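Local atomic coordinates of 3',5'-cyclic-nucleotide phosphodiesterase 1 (Saccharomyces cerevisiae, PDB entry 4OJV), a protein that belongs to the class-II phosphodiesterases of the metallo-hydrolase/oxidoreductase clan and carries a pair of zinc ions in a fold containing two large mixed beta-sheets. Residues Q46-L51 and N109-T114; I201-V206 and F230-S235. All coordinates share one frame; numbering follows the deposited sequence.

Interaction 1: Q46-L51 and N109-T114; sequences QLREML and NTMKKT
R48 and T114 have the closest CA atoms of the two segments, which lie on helices 44-53 and 110-119 and cross here at 127° with their axes 9.2 Å apart. The hydroxyl of T114 rests against the aliphatic root of the arginine, its OG1 3.2 Å from R48 CB. With CG anti to the backbone N (chi1 -171°), the arginine chain then runs across T110 at about a right angle, and R48 CG lies 3.6 Å from T110 CG2. One turn further along, L51 reaches over with a single branch: its CD1 is 3.7 Å from T114 OG1 and also approaches CB of K113. Beyond the bend of the R48 chain at chi3, its guanidinium turns an edge to M111. R48 NH1 donates a weak bond to M111 SD, 3.6 Å long, with the sulphur in the guanidinium plane, to be read with caution because M111 CE lies implausibly close to the same nitrogen.

The second shell lies mostly within helix 110-119. T114 OG1 gives its proton to T110 O at 2.8 Å, while T114 N bonds the same oxygen from the other face of the carbonyl plane. At the start of this helix N109 is the N-cap, its OD1 accepting from K112 N at 2.8 Å. The second subunit adjoins the contact: D72 of that chain bonds T110 OG1, A332 of that chain takes N109 ND2, and F68 of that subunit packs on R48. Within the same chain, Y45 forms a cation-pi pair with R48.

Because T114 OG1 spends its proton on T110 O inside its own helix, the oxygen can sit against the CH groups of R48 without needing an acceptor across the contact. The two helices are thus joined chiefly by van der Waals contacts of aliphatic groups with one another and with the T114 hydroxyl.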
loop_
_atom_site.group_PDB
_atom_site.type_symbol
_atom_site.label_atom_id
_atom_site.label_comp_id
_atom_site.label_asym_id
_atom_site.label_seq_id
_atom_site.Cartn_x
_atom_site.Cartn_y
_atom_site.Cartn_z
ATOM N N GLN A 46 0.231 7.884 -5.847
ATOM C CA GLN A 46 -0.957 8.419 -6.478
ATOM C C GLN A 46 -0.748 9.830 -7.023
ATOM O O GLN A 46 -1.250 10.158 -8.104
ATOM C CB GLN A 46 -2.145 8.361 -5.514
ATOM C CG GLN A 46 -3.500 8.702 -6.140
ATOM C CD GLN A 46 -3.792 8.018 -7.475
ATOM O OE1 GLN A 46 -3.515 6.833 -7.671
ATOM N NE2 GLN A 46 -4.363 8.777 -8.405
ATOM N N LEU A 47 0.013 10.653 -6.308
ATOM C CA LEU A 47 0.404 11.957 -6.837
ATOM C C LEU A 47 1.117 11.802 -8.175
ATOM O O LEU A 47 0.829 12.533 -9.129
ATOM C CB LEU A 47 1.285 12.705 -5.843
ATOM C CG LEU A 47 0.547 13.217 -4.605
ATOM C CD1 LEU A 47 1.530 13.646 -3.531
ATOM C CD2 LEU A 47 -0.406 14.355 -4.946
ATOM N N ARG A 48 2.018 10.831 -8.258
ATOM C CA ARG A 48 2.741 10.584 -9.500
ATOM C C ARG A 48 1.793 10.214 -10.646
ATOM O O ARG A 48 1.944 10.716 -11.766
ATOM C CB ARG A 48 3.774 9.485 -9.304
ATOM C CG ARG A 48 4.722 9.319 -10.484
ATOM C CD ARG A 48 5.805 8.312 -10.170
ATOM N NE ARG A 48 5.236 6.985 -9.970
ATOM C CZ ARG A 48 5.911 5.914 -9.561
ATOM N NH1 ARG A 48 7.208 5.984 -9.288
ATOM N NH2 ARG A 48 5.276 4.759 -9.419
ATOM N N GLU A 49 0.823 9.344 -10.366
ATOM C CA GLU A 49 -0.166 8.945 -11.370
ATOM C C GLU A 49 -0.924 10.145 -11.900
ATOM O O GLU A 49 -1.163 10.262 -13.105
ATOM C CB GLU A 49 -1.158 7.947 -10.774
ATOM C CG GLU A 49 -0.626 6.531 -10.623
ATOM C CD GLU A 49 -0.132 5.934 -11.929
ATOM O OE1 GLU A 49 -0.874 5.965 -12.940
ATOM O OE2 GLU A 49 1.000 5.421 -11.939
ATOM N N MET A 50 -1.297 11.041 -10.990
ATOM C CA MET A 50 -2.087 12.203 -11.352
ATOM C C MET A 50 -1.259 13.187 -12.162
ATOM O O MET A 50 -1.803 13.863 -13.033
ATOM C CB MET A 50 -2.698 12.853 -10.106
ATOM C CG MET A 50 -3.692 11.946 -9.388
ATOM S SD MET A 50 -4.424 12.655 -7.900
ATOM C CE MET A 50 -5.335 14.002 -8.629
ATOM N N LEU A 51 0.050 13.235 -11.904
ATOM C CA LEU A 51 0.981 14.044 -12.695
ATOM C C LEU A 51 1.160 13.515 -14.130
ATOM O O LEU A 51 1.449 14.291 -15.038
ATOM C CB LEU A 51 2.335 14.215 -11.972
ATOM C CG LEU A 51 2.350 15.106 -10.709
ATOM C CD1 LEU A 51 3.564 14.850 -9.829
ATOM C CD2 LEU A 51 2.270 16.589 -11.052
ATOM N N ASN A 109 11.674 15.522 -14.476
ATOM C CA ASN A 109 10.921 14.338 -14.875
ATOM C C ASN A 109 9.768 14.058 -13.902
ATOM O O ASN A 109 9.623 14.741 -12.880
ATOM C CB ASN A 109 11.845 13.127 -15.079
ATOM C CG ASN A 109 12.574 12.702 -13.818
ATOM O OD1 ASN A 109 12.021 12.734 -12.716
ATOM N ND2 ASN A 109 13.811 12.239 -13.982
ATOM N N THR A 110 8.931 13.087 -14.240
ATOM C CA THR A 110 7.742 12.815 -13.436
ATOM C C THR A 110 8.101 12.453 -11.995
ATOM O O THR A 110 7.453 12.922 -11.057
ATOM C CB THR A 110 6.872 11.734 -14.096
ATOM O OG1 THR A 110 6.493 12.193 -15.403
ATOM C CG2 THR A 110 5.620 11.475 -13.272
ATOM N N MET A 111 9.147 11.648 -11.820
ATOM C CA MET A 111 9.591 11.288 -10.476
ATOM C C MET A 111 10.012 12.510 -9.654
ATOM O O MET A 111 9.621 12.649 -8.489
ATOM C CB MET A 111 10.732 10.270 -10.539
ATOM C CG MET A 111 11.043 9.605 -9.207
ATOM S SD MET A 111 9.756 8.467 -8.645
ATOM C CE MET A 111 9.705 7.303 -9.998
ATOM N N LYS A 112 10.781 13.405 -10.268
ATOM C CA LYS A 112 11.217 14.621 -9.601
ATOM C C LYS A 112 10.039 15.515 -9.219
ATOM O O LYS A 112 9.996 16.048 -8.103
ATOM C CB LYS A 112 12.196 15.404 -10.481
ATOM C CG LYS A 112 12.757 16.672 -9.850
ATOM C CD LYS A 112 13.550 16.365 -8.590
ATOM C CE LYS A 112 14.324 17.575 -8.101
ATOM N NZ LYS A 112 15.034 17.277 -6.826
ATOM N N LYS A 113 9.084 15.666 -10.138
ATOM C CA LYS A 113 7.877 16.453 -9.849
ATOM C C LYS A 113 7.119 15.870 -8.655
ATOM O O LYS A 113 6.568 16.606 -7.837
ATOM C CB LYS A 113 6.951 16.496 -11.057
ATOM C CG LYS A 113 7.459 17.291 -12.252
ATOM C CD LYS A 113 6.360 17.375 -13.304
ATOM C CE LYS A 113 6.791 18.114 -14.560
ATOM N NZ LYS A 113 7.413 17.207 -15.562
ATOM N N THR A 114 7.096 14.539 -8.573
ATOM C CA THR A 114 6.425 13.835 -7.483
ATOM C C THR A 114 7.083 14.159 -6.142
ATOM O O THR A 114 6.392 14.502 -5.178
ATOM C CB THR A 114 6.421 12.314 -7.731
ATOM O OG1 THR A 114 5.761 12.034 -8.968
ATOM C CG2 THR A 114 5.692 11.580 -6.614
#

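Interaction 2: I201-V206 and F230-S235; sequences IFPWDV and FRDRKS
D205 and R231 are a hydrogen-bonded pair in the antiparallel beta hairpin of strands 204-215 and 222-232, near its open end. D205 N meets R231 O at 2.8 Å, and R231 N returns the bond to D205 O. Their side chains share one face of the sheet. D205, with CG anti to its carbonyl carbon (chi1 -62°), is gripped side-on by R231: NE and NH2 both lie in the guanidinium plane with OD2, at 3.1 and 3.0 Å, and the carboxylate stands nearly perpendicular to that plane, at 87°. The other oxygen, OD1, is met from above the carboxylate by R233 NH1 at 2.9 Å, and K198 adds a further salt bridge to it.

The opposite face, with W204, V206 and F230, is largely apolar and tight, with D232 at its end. V206 and F230 lie side by side, CG2 to CE2 3.6 Å, while W204 CE3 comes within 4.0 Å of F230 CD2. W204 also touches L25 and I36 of the neighbouring sheet and meets F4 edge-to-face.

Towards exposed P203 the pairing becomes wetter. R233 N still bonds P203 O, and the R233 guanidinium lies with one face over P203 C, but water 2 links P203 O, D232 OD1 and K234 N. Water 3 sits in the plane of the indole ring, accepting from W204 NE1 at 2.9 Å and donating to D232 OD1 at 2.7 Å.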
loop_
_atom_site.group_PDB
_atom_site.type_symbol
_atom_site.label_atom_id
_atom_site.label_comp_id
_atom_site.label_asym_id
_atom_site.label_seq_id
_atom_site.Cartn_x
_atom_site.Cartn_y
_atom_site.Cartn_z
ATOM N N ILE A 201 -0.298 26.386 8.445
ATOM C CA ILE A 201 -0.042 27.327 7.344
ATOM C C ILE A 201 -1.325 28.004 6.875
ATOM O O ILE A 201 -1.373 29.239 6.735
ATOM C CB ILE A 201 0.692 26.661 6.147
ATOM C CG1 ILE A 201 2.020 26.027 6.593
ATOM C CG2 ILE A 201 0.901 27.645 4.992
ATOM C CD1 ILE A 201 3.115 27.003 6.987
ATOM N N PHE A 202 -2.371 27.213 6.645
ATOM C CA PHE A 202 -3.609 27.788 6.145
ATOM C C PHE A 202 -4.342 28.480 7.284
ATOM O O PHE A 202 -4.240 28.047 8.429
ATOM C CB PHE A 202 -4.522 26.734 5.512
ATOM C CG PHE A 202 -3.850 25.864 4.476
ATOM C CD1 PHE A 202 -2.895 26.375 3.594
ATOM C CD2 PHE A 202 -4.216 24.525 4.354
ATOM C CE1 PHE A 202 -2.294 25.560 2.645
ATOM C CE2 PHE A 202 -3.621 23.708 3.404
ATOM C CZ PHE A 202 -2.664 24.227 2.549
ATOM N N PRO A 203 -5.103 29.545 6.967
ATOM C CA PRO A 203 -5.850 30.286 7.994
ATOM C C PRO A 203 -7.145 29.549 8.351
ATOM O O PRO A 203 -8.258 30.078 8.179
ATOM C CB PRO A 203 -6.115 31.637 7.323
ATOM C CG PRO A 203 -6.156 31.321 5.867
ATOM C CD PRO A 203 -5.165 30.210 5.653
ATOM N N TRP A 204 -6.966 28.316 8.825
ATOM C CA TRP A 204 -8.059 27.397 9.114
ATOM C C TRP A 204 -8.025 26.916 10.528
ATOM O O TRP A 204 -6.955 26.768 11.124
ATOM C CB TRP A 204 -7.956 26.151 8.259
ATOM C CG TRP A 204 -8.071 26.307 6.783
ATOM C CD1 TRP A 204 -8.302 27.455 6.030
ATOM C CD2 TRP A 204 -7.959 25.227 5.818
ATOM N NE1 TRP A 204 -8.343 27.162 4.688
ATOM C CE2 TRP A 204 -8.138 25.824 4.497
ATOM C CE3 TRP A 204 -7.732 23.857 5.918
ATOM C CZ2 TRP A 204 -8.088 25.062 3.335
ATOM C CZ3 TRP A 204 -7.691 23.105 4.743
ATOM C CH2 TRP A 204 -7.867 23.690 3.486
ATOM N N ASP A 205 -9.204 26.651 11.075
ATOM C CA ASP A 205 -9.337 25.906 12.318
ATOM C C ASP A 205 -9.492 24.428 11.998
ATOM O O ASP A 205 -10.085 24.070 10.975
ATOM C CB ASP A 205 -10.577 26.351 13.104
ATOM C CG ASP A 205 -10.533 27.806 13.524
ATOM O OD1 ASP A 205 -9.436 28.359 13.735
ATOM O OD2 ASP A 205 -11.629 28.381 13.670
ATOM N N VAL A 206 -8.968 23.584 12.881
ATOM C CA VAL A 206 -9.203 22.141 12.842
ATOM C C VAL A 206 -9.813 21.717 14.174
ATOM O O VAL A 206 -9.301 22.076 15.242
ATOM C CB VAL A 206 -7.926 21.332 12.481
ATOM C CG1 VAL A 206 -6.785 21.581 13.460
ATOM C CG2 VAL A 206 -8.237 19.845 12.357
ATOM N N PHE A 230 -12.714 21.075 9.304
ATOM C CA PHE A 230 -11.812 22.145 8.875
ATOM C C PHE A 230 -12.647 23.368 8.559
ATOM O O PHE A 230 -13.562 23.294 7.748
ATOM C CB PHE A 230 -10.963 21.728 7.668
ATOM C CG PHE A 230 -10.016 20.601 7.965
ATOM C CD1 PHE A 230 -10.418 19.274 7.820
ATOM C CD2 PHE A 230 -8.736 20.864 8.448
ATOM C CE1 PHE A 230 -9.545 18.240 8.120
ATOM C CE2 PHE A 230 -7.861 19.830 8.750
ATOM C CZ PHE A 230 -8.276 18.519 8.591
ATOM N N ARG A 231 -12.321 24.484 9.209
ATOM C CA ARG A 231 -13.066 25.727 9.023
ATOM C C ARG A 231 -12.158 26.827 8.503
ATOM O O ARG A 231 -11.146 27.151 9.126
ATOM C CB ARG A 231 -13.726 26.160 10.329
ATOM C CG ARG A 231 -14.407 27.527 10.244
ATOM C CD ARG A 231 -15.292 27.799 11.450
ATOM N NE ARG A 231 -14.512 27.772 12.678
ATOM C CZ ARG A 231 -14.967 27.370 13.857
ATOM N NH1 ARG A 231 -16.229 26.967 13.989
ATOM N NH2 ARG A 231 -14.156 27.378 14.910
ATOM N N ASP A 232 -12.517 27.394 7.357
ATOM C CA ASP A 232 -11.825 28.572 6.857
ATOM C C ASP A 232 -12.287 29.772 7.677
ATOM O O ASP A 232 -13.471 30.099 7.673
ATOM C CB ASP A 232 -12.152 28.802 5.390
ATOM C CG ASP A 232 -11.536 30.066 4.860
ATOM O OD1 ASP A 232 -10.316 30.221 5.006
ATOM O OD2 ASP A 232 -12.277 30.906 4.322
ATOM N N ARG A 233 -11.366 30.426 8.377
ATOM C CA ARG A 233 -11.769 31.492 9.291
ATOM C C ARG A 233 -12.392 32.706 8.622
ATOM O O ARG A 233 -13.328 33.292 9.167
ATOM C CB ARG A 233 -10.631 31.882 10.221
ATOM C CG ARG A 233 -10.434 30.876 11.341
ATOM C CD ARG A 233 -9.517 31.424 12.417
ATOM N NE ARG A 233 -8.194 31.733 11.878
ATOM C CZ ARG A 233 -7.198 30.861 11.763
ATOM N NH1 ARG A 233 -7.359 29.604 12.148
ATOM N NH2 ARG A 233 -6.032 31.253 11.263
ATOM N N LYS A 234 -11.918 33.049 7.428
ATOM C CA LYS A 234 -12.444 34.232 6.731
ATOM C C LYS A 234 -13.890 34.043 6.275
ATOM O O LYS A 234 -14.770 34.838 6.621
ATOM C CB LYS A 234 -11.566 34.608 5.533
ATOM C CG LYS A 234 -12.056 35.840 4.777
ATOM C CD LYS A 234 -11.202 36.142 3.557
ATOM C CE LYS A 234 -11.593 37.475 2.935
ATOM N NZ LYS A 234 -10.743 37.813 1.762
ATOM N N SER A 235 -14.119 32.986 5.498
ATOM C CA SER A 235 -15.427 32.712 4.911
ATOM C C SER A 235 -16.390 32.053 5.889
ATOM O O SER A 235 -17.605 32.101 5.691
ATOM C CB SER A 235 -15.279 31.824 3.674
ATOM O OG SER A 235 -14.902 30.506 4.056
HETATM O O HOH W 1 -4.475 28.920 11.340
HETATM O O HOH W 2 -9.370 32.169 6.554
HETATM O O HOH W 3 -8.653 29.509 3.009
#

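Interaction 1 and interaction 2 share no element and do not touch; their centres are 28 Å apart. Both are linked to the same sheet, interaction 1 through the chain and interaction 2 by contact: helix 44-53 follows strand 35-38, and helix 110-119 leads into its parallel neighbour, strand 121-125, whereas the hairpin packs on its I36 and V38. Interaction 1 is partly buried, further from the centre of the chain, and adjoins the second subunit. Interaction 2 is a buried contact that no other chain reaches. Their chemistry differs accordingly: helix packing through aliphatic chains and a threonine hydroxyl in one, and in the other strand pairing with an ionic face, a largely apolar face and a watered end.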